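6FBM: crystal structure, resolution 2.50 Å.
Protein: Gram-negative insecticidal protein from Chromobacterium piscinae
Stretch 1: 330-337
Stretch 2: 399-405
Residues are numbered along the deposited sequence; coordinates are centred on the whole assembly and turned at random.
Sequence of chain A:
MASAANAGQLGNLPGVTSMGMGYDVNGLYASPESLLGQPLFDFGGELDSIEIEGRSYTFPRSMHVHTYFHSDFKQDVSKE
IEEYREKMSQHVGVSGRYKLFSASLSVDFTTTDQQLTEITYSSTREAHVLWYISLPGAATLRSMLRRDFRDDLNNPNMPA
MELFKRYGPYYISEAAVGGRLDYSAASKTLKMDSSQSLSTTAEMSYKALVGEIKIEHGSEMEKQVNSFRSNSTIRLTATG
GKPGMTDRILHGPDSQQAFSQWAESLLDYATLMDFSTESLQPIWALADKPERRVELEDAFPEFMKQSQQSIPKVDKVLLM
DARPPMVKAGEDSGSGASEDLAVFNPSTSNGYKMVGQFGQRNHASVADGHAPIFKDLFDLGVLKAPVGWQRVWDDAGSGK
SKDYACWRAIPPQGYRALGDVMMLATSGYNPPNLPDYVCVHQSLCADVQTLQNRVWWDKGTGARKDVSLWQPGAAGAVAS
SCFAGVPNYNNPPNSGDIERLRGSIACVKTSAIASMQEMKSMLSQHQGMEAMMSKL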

# COMPACT_ATOMS: atom_id res chain seq x y z
N GLY A 330 17.21 -38.95 71.40
CA GLY A 330 18.05 -38.82 72.60
C GLY A 330 17.28 -38.96 73.91
O GLY A 330 16.06 -38.73 73.98
N GLU A 331 18.04 -39.31 74.95
CA GLU A 331 17.63 -39.32 76.34
C GLU A 331 18.64 -38.52 77.14
O GLU A 331 19.81 -38.50 76.77
CB GLU A 331 17.70 -40.72 76.93
CG GLU A 331 17.11 -41.84 76.15
CD GLU A 331 17.46 -43.20 76.74
OE1 GLU A 331 18.66 -43.55 76.82
OE2 GLU A 331 16.52 -43.93 77.10
N ASP A 332 18.22 -37.99 78.30
CA ASP A 332 19.16 -37.37 79.24
C ASP A 332 19.89 -38.35 80.16
O ASP A 332 20.25 -37.99 81.28
CB ASP A 332 18.49 -36.26 80.04
CG ASP A 332 17.73 -36.76 81.25
OD1 ASP A 332 16.98 -37.73 81.13
OD2 ASP A 332 17.87 -36.15 82.33
N SER A 333 20.13 -39.58 79.69
CA SER A 333 20.85 -40.61 80.44
C SER A 333 22.27 -40.12 80.61
O SER A 333 22.91 -39.71 79.64
CB SER A 333 20.88 -41.94 79.69
OG SER A 333 19.57 -42.46 79.50
N GLY A 334 22.73 -40.17 81.86
CA GLY A 334 24.04 -39.66 82.23
C GLY A 334 24.02 -38.20 82.64
O GLY A 334 25.05 -37.69 83.06
N SER A 335 22.89 -37.50 82.51
CA SER A 335 22.88 -36.06 82.78
C SER A 335 22.84 -35.73 84.26
O SER A 335 23.08 -34.58 84.64
CB SER A 335 21.69 -35.37 82.12
OG SER A 335 20.48 -35.58 82.83
N GLY A 336 22.47 -36.71 85.09
CA GLY A 336 22.27 -36.47 86.51
C GLY A 336 21.05 -35.65 86.86
O GLY A 336 20.84 -35.34 88.03
N ALA A 337 20.21 -35.30 85.89
CA ALA A 337 18.97 -34.60 86.20
C ALA A 337 18.03 -35.60 86.89
O ALA A 337 18.02 -36.78 86.55
CB ALA A 337 18.33 -34.03 84.95
N GLY A 399 29.70 -31.27 85.20
CA GLY A 399 30.85 -32.13 85.29
C GLY A 399 30.65 -33.48 84.62
O GLY A 399 31.55 -34.32 84.71
N LYS A 400 29.53 -33.69 83.92
CA LYS A 400 29.29 -34.95 83.24
C LYS A 400 30.10 -34.89 81.95
O LYS A 400 30.24 -33.81 81.35
CB LYS A 400 27.81 -35.19 82.90
CG LYS A 400 26.79 -34.84 83.98
CD LYS A 400 26.91 -35.64 85.28
CE LYS A 400 26.07 -35.00 86.37
NZ LYS A 400 26.01 -35.86 87.57
N SER A 401 30.62 -36.05 81.53
CA SER A 401 31.56 -36.12 80.42
C SER A 401 30.83 -35.84 79.09
O SER A 401 31.37 -35.18 78.19
CB SER A 401 32.27 -37.48 80.39
OG SER A 401 31.39 -38.53 80.01
N LYS A 402 29.60 -36.34 78.99
CA LYS A 402 28.73 -36.09 77.85
C LYS A 402 27.90 -34.81 78.09
O LYS A 402 27.73 -34.33 79.24
CB LYS A 402 27.88 -37.31 77.51
CG LYS A 402 28.69 -38.59 77.33
CD LYS A 402 27.97 -39.78 76.74
CE LYS A 402 26.81 -40.36 77.56
NZ LYS A 402 26.98 -40.66 79.01
N ASP A 403 27.45 -34.22 76.99
CA ASP A 403 26.80 -32.92 76.97
C ASP A 403 25.31 -32.99 76.61
O ASP A 403 24.86 -33.92 75.91
CB ASP A 403 27.55 -31.99 76.01
CG ASP A 403 28.96 -31.65 76.50
OD1 ASP A 403 29.13 -31.32 77.70
OD2 ASP A 403 29.89 -31.74 75.67
N TYR A 404 24.57 -32.04 77.13
CA TYR A 404 23.11 -32.00 77.08
C TYR A 404 22.73 -30.57 76.86
O TYR A 404 23.18 -29.71 77.61
CB TYR A 404 22.51 -32.50 78.40
CG TYR A 404 23.01 -33.87 78.76
CD1 TYR A 404 22.34 -35.01 78.31
CD2 TYR A 404 24.16 -34.03 79.50
CE1 TYR A 404 22.83 -36.28 78.61
CE2 TYR A 404 24.66 -35.29 79.80
CZ TYR A 404 23.99 -36.41 79.37
OH TYR A 404 24.49 -37.64 79.67
N ALA A 405 21.92 -30.29 75.84
CA ALA A 405 21.59 -28.91 75.49
C ALA A 405 20.22 -28.75 74.91
O ALA A 405 19.70 -29.67 74.29
CB ALA A 405 22.63 -28.37 74.52

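The contact between these stretches is small, burying 282 Å² in all, and it is built around one aromatic side chain, Tyr404, which points from its strand into a tight turn of stretch 1. Tyr404 gives up more area than any other residue here, and most of stretch 1 can be read as the wall of its pocket.

Gly330 lies in the strand that leads into the turn and touches nothing in stretch 2. Its phi of 126° would jam a CB against the preceding carbonyl, so the backbone itself calls for glycine. Glu331 contributes mainly its main chain: its carbonyl O lies 4.2 Å from CE1 of Tyr404, at the edge of the ring. Its side chain stays on its own side of the contact, where OE1 accepts a weak hydrogen bond from Ser333 OG at 3.0 Å.

Asp332 opens a type II turn that ends at Ser335, closed by a hydrogen bond from Ser335 N to Asp332 O (3.0 Å). Its CA packs 3.9 Å from CE1 of Tyr404, while its short carboxylate serves the turn: OD2 lies 2.7 Å from Ser335 OG, and OD1 is satisfied elsewhere in the structure. A buried aspartate is tolerable when its oxygens have such polar neighbours.

Ser333 supplies the one hydrogen bond between the stretches. Tyr404 OH donates to Ser333 O over 2.6 Å, a short distance that fixes the tip of the ring near the turn. Because the acceptor is a main-chain oxygen near the ring plane, the bond depends on the path of the turn, not on the serine side chain.

Gly334 follows with phi/psi of 90/-6, the conformation that a type II turn requires at its third position and one that favours glycine strongly. Stretch 2 adds a second reason: an ideal CB would point toward it and come within 2.7 Å of Tyr404 OH and 3.0 Å of Lys402 NZ, clashing with both. Without that atom, the backbone can approach closely, Gly334 C lying 3.1 Å from Tyr404 OH. Its carbonyl O also meets the aliphatic part of Lys400, 3.5 Å from CG.

Ser335 covers one face of the tyrosine. Its CB sits 3.6 Å from the ring centroid and only 4° off the ring normal, a well-centred CH-pi contact. Serine is small enough to lie flat against the ring, yet its hydroxyl, with chi1 in the p well, can still serve the turn: OG is 2.9 Å from Asp332 O as well as close to the carboxylate, and it accepts a hydrogen bond from Ala337 N at 3.1 Å. Beyond the ring, Ser335 O packs 3.5 Å from Lys400 CE, a contact made possible by the lysine's long, flexible chain.

Gly336, at positive phi, has its CA 3.9 Å from Lys400 NZ; an ideal CB would clash with that nitrogen at 2.6 Å. Ala337 makes no contact across the stretches, but its amide helps to hold the Ser335 hydroxyl in place.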